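Local coordinates for polar amino acid ABC uptake transporter substrate binding protein (Streptococcus thermophilus LMG 18311, PDB 3HV1) that probably captures a polar amino acid outside the cell and delivers it to an ABC uptake transporter of the membrane, at residues W69-K72 with E73-L76; Y36-K39 with D40-I44. All blocks are in the same frame, centred on the assembly; numbering follows the deposited sequence.

Contact 1. Residues W69-K72 with E73-L76; sequences WDMK and ETEL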
ATOM      1  N   TRP A  69     -15.219  20.827  -8.285  1.00 34.01           N
ATOM      2  CA  TRP A  69     -14.401  19.612  -8.247  1.00 33.42           C
ATOM      3  C   TRP A  69     -13.419  19.453  -9.408  1.00 34.94           C
ATOM      4  O   TRP A  69     -12.287  19.007  -9.213  1.00 33.77           O
ATOM      5  CB  TRP A  69     -15.306  18.374  -8.146  1.00 33.84           C
ATOM      6  CG  TRP A  69     -14.590  17.106  -7.717  1.00 33.00           C
ATOM      7  CD1 TRP A  69     -14.541  15.929  -8.404  1.00 33.13           C
ATOM      8  CD2 TRP A  69     -13.849  16.893  -6.504  1.00 31.30           C
ATOM      9  NE1 TRP A  69     -13.816  14.997  -7.699  1.00 32.79           N
ATOM     10  CE2 TRP A  69     -13.379  15.561  -6.530  1.00 31.55           C
ATOM     11  CE3 TRP A  69     -13.537  17.697  -5.401  1.00 31.64           C
ATOM     12  CZ2 TRP A  69     -12.607  15.009  -5.491  1.00 28.70           C
ATOM     13  CZ3 TRP A  69     -12.766  17.147  -4.364  1.00 30.66           C
ATOM     14  CH2 TRP A  69     -12.313  15.815  -4.423  1.00 28.03           C
ATOM     15  N   ASP A  70     -13.838  19.818 -10.616  1.00 35.76           N
ATOM     16  CA  ASP A  70     -12.957  19.694 -11.776  1.00 35.95           C
ATOM     17  C   ASP A  70     -11.689  20.517 -11.606  1.00 34.26           C
ATOM     18  O   ASP A  70     -10.648  20.205 -12.187  1.00 32.81           O
ATOM     19  CB  ASP A  70     -13.674  20.149 -13.051  1.00 40.27           C
ATOM     20  CG  ASP A  70     -14.902  19.319 -13.358  1.00 44.17           C
ATOM     21  OD1 ASP A  70     -14.807  18.075 -13.265  1.00 44.61           O
ATOM     22  OD2 ASP A  70     -15.955  19.907 -13.698  1.00 47.05           O
HETATM   23  N   MSE A  71     -11.784  21.563 -10.798  1.00 33.49           N
HETATM   24  CA  MSE A  71     -10.663  22.463 -10.563  1.00 34.82           C
HETATM   25  C   MSE A  71      -9.828  22.120  -9.337  1.00 32.75           C
HETATM   26  O   MSE A  71      -8.970  22.902  -8.932  1.00 30.56           O
HETATM   27  CB  MSE A  71     -11.182  23.890 -10.401  1.00 40.27           C
HETATM   28  CG  MSE A  71     -11.799  24.485 -11.633  1.00 44.22           C
HETATM   29 SE   MSE A  71     -10.565  24.588 -13.096  1.00 55.73          SE
HETATM   30  CE  MSE A  71      -9.187  25.692 -12.312  1.00 47.88           C
ATOM     31  N   LYS A  72     -10.058  20.947  -8.758  1.00 30.88           N
ATOM     32  CA  LYS A  72      -9.333  20.570  -7.554  1.00 28.36           C
ATOM     33  C   LYS A  72      -7.815  20.607  -7.619  1.00 27.75           C
ATOM     34  O   LYS A  72      -7.190  21.176  -6.730  1.00 27.86           O
ATOM     35  CB  LYS A  72      -9.794  19.194  -7.055  1.00 26.96           C
ATOM     36  CG  LYS A  72      -9.594  18.053  -8.029  1.00 23.68           C
ATOM     37  CD  LYS A  72     -10.239  16.790  -7.463  1.00 23.21           C
ATOM     38  CE  LYS A  72     -10.313  15.697  -8.516  1.00 24.32           C
ATOM     39  NZ  LYS A  72     -11.225  16.086  -9.622  1.00 21.72           N
ATOM     40  N   GLU A  73      -7.204  20.008  -8.640  1.00 28.07           N
ATOM     41  CA  GLU A  73      -5.741  20.022  -8.710  1.00 27.48           C
ATOM     42  C   GLU A  73      -5.224  21.435  -8.910  1.00 28.52           C
ATOM     43  O   GLU A  73      -4.173  21.808  -8.384  1.00 27.10           O
ATOM     44  CB  GLU A  73      -5.207  19.156  -9.851  1.00 30.14           C
ATOM     45  CG  GLU A  73      -5.264  17.656  -9.629  1.00 29.55           C
ATOM     46  CD  GLU A  73      -6.641  17.093  -9.898  1.00 30.05           C
ATOM     47  OE1 GLU A  73      -7.317  17.605 -10.814  1.00 28.63           O
ATOM     48  OE2 GLU A  73      -7.039  16.133  -9.209  1.00 27.43           O
ATOM     49  N   THR A  74      -5.955  22.219  -9.689  1.00 30.13           N
ATOM     50  CA  THR A  74      -5.552  23.592  -9.935  1.00 32.27           C
ATOM     51  C   THR A  74      -5.613  24.380  -8.634  1.00 32.69           C
ATOM     52  O   THR A  74      -4.674  25.097  -8.297  1.00 34.81           O
ATOM     53  CB  THR A  74      -6.460  24.261 -10.969  1.00 33.46           C
ATOM     54  OG1 THR A  74      -6.365  23.549 -12.210  1.00 35.34           O
ATOM     55  CG2 THR A  74      -6.035  25.714 -11.179  1.00 33.24           C
ATOM     56  N   GLU A  75      -6.718  24.234  -7.905  1.00 32.14           N
ATOM     57  CA  GLU A  75      -6.902  24.916  -6.632  1.00 32.43           C
ATOM     58  C   GLU A  75      -5.774  24.573  -5.666  1.00 30.86           C
ATOM     59  O   GLU A  75      -5.290  25.431  -4.933  1.00 29.47           O
ATOM     60  CB  GLU A  75      -8.238  24.514  -6.008  1.00 35.28           C
ATOM     61  CG  GLU A  75      -9.450  25.117  -6.680  1.00 40.41           C
ATOM     62  CD  GLU A  75      -9.745  26.505  -6.171  1.00 44.49           C
ATOM     63  OE1 GLU A  75     -10.260  26.626  -5.039  1.00 44.25           O
ATOM     64  OE2 GLU A  75      -9.446  27.477  -6.897  1.00 49.75           O
ATOM     65  N   LEU A  76      -5.363  23.309  -5.675  1.00 30.15           N
ATOM     66  CA  LEU A  76      -4.302  22.828  -4.801  1.00 28.64           C
ATOM     67  C   LEU A  76      -2.944  23.422  -5.160  1.00 29.20           C
ATOM     68  O   LEU A  76      -2.198  23.886  -4.293  1.00 28.12           O
ATOM     69  CB  LEU A  76      -4.224  21.301  -4.883  1.00 28.62           C
ATOM     70  CG  LEU A  76      -3.197  20.618  -3.978  1.00 28.09           C
ATOM     71  CD1 LEU A  76      -3.510  20.889  -2.511  1.00 27.07           C
ATOM     72  CD2 LEU A  76      -3.212  19.128  -4.268  1.00 26.17           C
TER
HETATM   73  O   HOH W   1      -7.866  20.577 -11.821  1.00 40.17           O

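Contact 2. Residues Y36-K39 with D40-I44; sequences YEEK and DGSYI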
ATOM      1  N   TYR A  36     -20.400  17.074   2.304  1.00 18.87           N
ATOM      2  CA  TYR A  36     -21.428  17.731   1.527  1.00 23.55           C
ATOM      3  C   TYR A  36     -22.162  18.817   2.292  1.00 23.36           C
ATOM      4  O   TYR A  36     -22.092  18.902   3.517  1.00 21.10           O
ATOM      5  CB  TYR A  36     -22.423  16.682   1.011  1.00 24.09           C
ATOM      6  CG  TYR A  36     -23.066  15.843   2.104  1.00 25.82           C
ATOM      7  CD1 TYR A  36     -24.323  16.166   2.615  1.00 24.61           C
ATOM      8  CD2 TYR A  36     -22.412  14.725   2.631  1.00 25.15           C
ATOM      9  CE1 TYR A  36     -24.917  15.394   3.618  1.00 26.69           C
ATOM     10  CE2 TYR A  36     -22.995  13.951   3.634  1.00 27.35           C
ATOM     11  CZ  TYR A  36     -24.244  14.288   4.120  1.00 27.52           C
ATOM     12  OH  TYR A  36     -24.823  13.520   5.103  1.00 29.59           O
ATOM     13  N   GLU A  37     -22.867  19.656   1.543  1.00 27.21           N
ATOM     14  CA  GLU A  37     -23.631  20.735   2.138  1.00 30.08           C
ATOM     15  C   GLU A  37     -25.053  20.243   2.379  1.00 32.60           C
ATOM     16  O   GLU A  37     -25.699  19.716   1.474  1.00 33.18           O
ATOM     17  CB  GLU A  37     -23.628  21.952   1.210  1.00 33.08           C
ATOM     18  CG  GLU A  37     -24.659  22.993   1.581  1.00 37.88           C
ATOM     19  CD  GLU A  37     -24.425  24.318   0.898  1.00 39.69           C
ATOM     20  OE1 GLU A  37     -23.930  24.317  -0.249  1.00 40.22           O
ATOM     21  OE2 GLU A  37     -24.748  25.358   1.511  1.00 41.34           O
ATOM     22  N   GLU A  38     -25.529  20.396   3.610  1.00 34.75           N
ATOM     23  CA  GLU A  38     -26.875  19.971   3.965  1.00 38.04           C
ATOM     24  C   GLU A  38     -27.874  21.047   3.590  1.00 39.65           C
ATOM     25  O   GLU A  38     -27.502  22.125   3.127  1.00 39.08           O
ATOM     26  CB  GLU A  38     -26.976  19.712   5.467  1.00 39.88           C
ATOM     27  CG  GLU A  38     -27.208  18.261   5.864  1.00 42.25           C
ATOM     28  CD  GLU A  38     -28.420  17.636   5.186  1.00 44.81           C
ATOM     29  OE1 GLU A  38     -29.449  18.331   5.019  1.00 45.95           O
ATOM     30  OE2 GLU A  38     -28.343  16.438   4.835  1.00 44.70           O
ATOM     31  N   LYS A  39     -29.149  20.748   3.807  1.00 42.23           N
ATOM     32  CA  LYS A  39     -30.220  21.688   3.510  1.00 45.33           C
ATOM     33  C   LYS A  39     -29.986  22.991   4.270  1.00 45.84           C
ATOM     34  O   LYS A  39     -30.053  24.077   3.692  1.00 45.16           O
ATOM     35  CB  LYS A  39     -31.566  21.082   3.910  1.00 47.95           C
ATOM     36  CG  LYS A  39     -32.762  22.014   3.756  1.00 52.00           C
ATOM     37  CD  LYS A  39     -33.003  22.403   2.303  1.00 54.27           C
ATOM     38  CE  LYS A  39     -34.314  23.174   2.140  1.00 55.53           C
ATOM     39  NZ  LYS A  39     -34.364  24.417   2.967  1.00 56.32           N
ATOM     40  N   ASP A  40     -29.690  22.870   5.564  1.00 45.17           N
ATOM     41  CA  ASP A  40     -29.461  24.034   6.413  1.00 44.47           C
ATOM     42  C   ASP A  40     -28.187  24.806   6.100  1.00 42.87           C
ATOM     43  O   ASP A  40     -27.902  25.809   6.751  1.00 44.80           O
ATOM     44  CB  ASP A  40     -29.444  23.630   7.887  1.00 45.84           C
ATOM     45  CG  ASP A  40     -28.405  22.572   8.191  1.00 47.27           C
ATOM     46  OD1 ASP A  40     -27.306  22.616   7.591  1.00 45.80           O
ATOM     47  OD2 ASP A  40     -28.688  21.704   9.043  1.00 48.60           O
ATOM     48  N   GLY A  41     -27.417  24.335   5.124  1.00 40.30           N
ATOM     49  CA  GLY A  41     -26.196  25.032   4.759  1.00 36.40           C
ATOM     50  C   GLY A  41     -24.907  24.554   5.406  1.00 33.86           C
ATOM     51  O   GLY A  41     -23.824  24.982   5.016  1.00 33.03           O
ATOM     52  N   SER A  42     -25.005  23.674   6.394  1.00 30.54           N
ATOM     53  CA  SER A  42     -23.811  23.162   7.058  1.00 28.88           C
ATOM     54  C   SER A  42     -23.059  22.168   6.172  1.00 27.29           C
ATOM     55  O   SER A  42     -23.626  21.621   5.229  1.00 25.89           O
ATOM     56  CB  SER A  42     -24.200  22.471   8.364  1.00 28.42           C
ATOM     57  OG  SER A  42     -24.999  21.326   8.111  1.00 31.07           O
ATOM     58  N   TYR A  43     -21.777  21.956   6.466  1.00 25.07           N
ATOM     59  CA  TYR A  43     -20.961  20.991   5.731  1.00 22.61           C
ATOM     60  C   TYR A  43     -20.738  19.824   6.677  1.00 22.85           C
ATOM     61  O   TYR A  43     -20.229  20.006   7.782  1.00 22.79           O
ATOM     62  CB  TYR A  43     -19.598  21.561   5.347  1.00 24.57           C
ATOM     63  CG  TYR A  43     -19.625  22.715   4.375  1.00 25.48           C
ATOM     64  CD1 TYR A  43     -20.662  22.863   3.451  1.00 28.52           C
ATOM     65  CD2 TYR A  43     -18.589  23.641   4.354  1.00 27.21           C
ATOM     66  CE1 TYR A  43     -20.663  23.916   2.533  1.00 28.79           C
ATOM     67  CE2 TYR A  43     -18.573  24.686   3.443  1.00 29.82           C
ATOM     68  CZ  TYR A  43     -19.608  24.820   2.537  1.00 29.03           C
ATOM     69  OH  TYR A  43     -19.565  25.852   1.634  1.00 32.02           O
ATOM     70  N   ILE A  44     -21.110  18.627   6.243  1.00 22.20           N
ATOM     71  CA  ILE A  44     -20.966  17.445   7.075  1.00 20.36           C
ATOM     72  C   ILE A  44     -20.517  16.254   6.245  1.00 18.74           C
ATOM     73  O   ILE A  44     -20.582  16.286   5.023  1.00 19.70           O
ATOM     74  CB  ILE A  44     -22.304  17.070   7.751  1.00 21.58           C
ATOM     75  CG1 ILE A  44     -23.365  16.806   6.675  1.00 19.66           C
ATOM     76  CG2 ILE A  44     -22.766  18.191   8.692  1.00 22.05           C
ATOM     77  CD1 ILE A  44     -24.629  16.191   7.205  1.00 21.00           C
TER
HETATM   78  O   HOH W   2     -23.421  27.059   3.270  1.00 53.50           O

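Contact 1. Residues W69-K72 with E73-L76
Lys-72 and Glu-73, neighbours in the first turn of helix 72-78, send their side chains off side by side in the same direction. Glu-73 bends at chi2 (80°), which lays its carboxylate along the lysine chain, OE2 lying 3.4 Å from Lys-72 CE. The ammonium does not close a salt bridge: Lys-72 NZ stays 4.2 Å from Glu-73 OE2, and that oxygen is hydrogen-bonded to Tyr-88. NZ turns back instead to Trp-69 O at 3.1 Å, while Lys-72 N reaches the same oxygen from the opposite face of the carbonyl plane. With chi1 at 60° and a bend at chi4, the chain passes over the indole, CD 3.4 Å above the centre of the Trp-69 ring. Trp-69 also stacks on His-263 of the second subunit, a residue of the purification tag. A water donates to both Asp-70 O and Glu-73 OE1, tying the carboxylate to the turn before the helix.

Selenomethionine Met-71 lays its methyl CE against Thr-74, closer than normal van der Waals contact, so this exposed end is doubtful as modelled. Met-71 O accepts from Glu-75 N at 2.8 Å, nearly straight (167°), with Met-71 at the N-cap of a helix entered through a short 3-10 segment.

Contact 2. Residues Y36-K39 with D40-I44
Tyr-36 and Ile-44 pair across the strands through two backbone hydrogen bonds, Tyr-36 N to Ile-44 O at 2.8 Å and Ile-44 N to Tyr-36 O at 2.9 Å. Next along, Glu-37 and Tyr-43 form a non-hydrogen-bonded pair, and Glu-38 N then donates to Ser-42 O. A type I turn from Glu-38 to Gly-41, with a G1 beta bulge at Gly-41 and Ser-42, reverses the chain, closed by Gly-41 N to Glu-38 O at 3.0 Å; Gly-41 takes a positive phi of 95°, at which a side chain would jam against the preceding carbonyl.

These bonds make a beta hairpin of strands 35-37 and 43-44, the last two strands of a three-stranded antiparallel sheet. Tyr-43 reaches out of it to the main sheet, meeting Phe-27 of strand 22-27 edge-to-face.

Ile-44 places CG1 over one face of the Tyr-36 ring, 4.0 Å from its centroid in a CH-pi contact, with chi1 of 59° and 57° turning the two together. Its CD1 runs on to Glu-38 CG at 3.6 Å. On the side of the sheet carrying Glu-37 and Tyr-43, Glu-37 CB meets the edge of the Tyr-43 ring.

Asp-40 OD1 takes two donors: Ser-42 N at 2.8 Å, completing an Asx turn, and Ser-42 OG at its syn lone pair. Glu-38 OE1 accepts from Lys-39 N, and a water donates to both Glu-37 OE2 and Gly-41 O.

Both contacts are local and lie within the family 3 solute-binding protein region, in series along the chain, yet they share no element and do not touch: their centres are about 21 Å apart and their nearest atoms about 10 Å. Contact 1 is partly buried, with Lys-72 and Leu-76 packed on Ile-84 of strand 83-84; contact 2 is a surface hairpin, of which Tyr-36 is the buried residue. The chemistry follows. In 69-76 a lysine folds back on a backbone carbonyl before the helix. In 36-44 cross-strand backbone bonds do most of the holding, and the carboxylates of Glu-38 and Asp-40 accept from backbone N-H groups in and just after the turn, with no neighbouring subunit of the assembly involved.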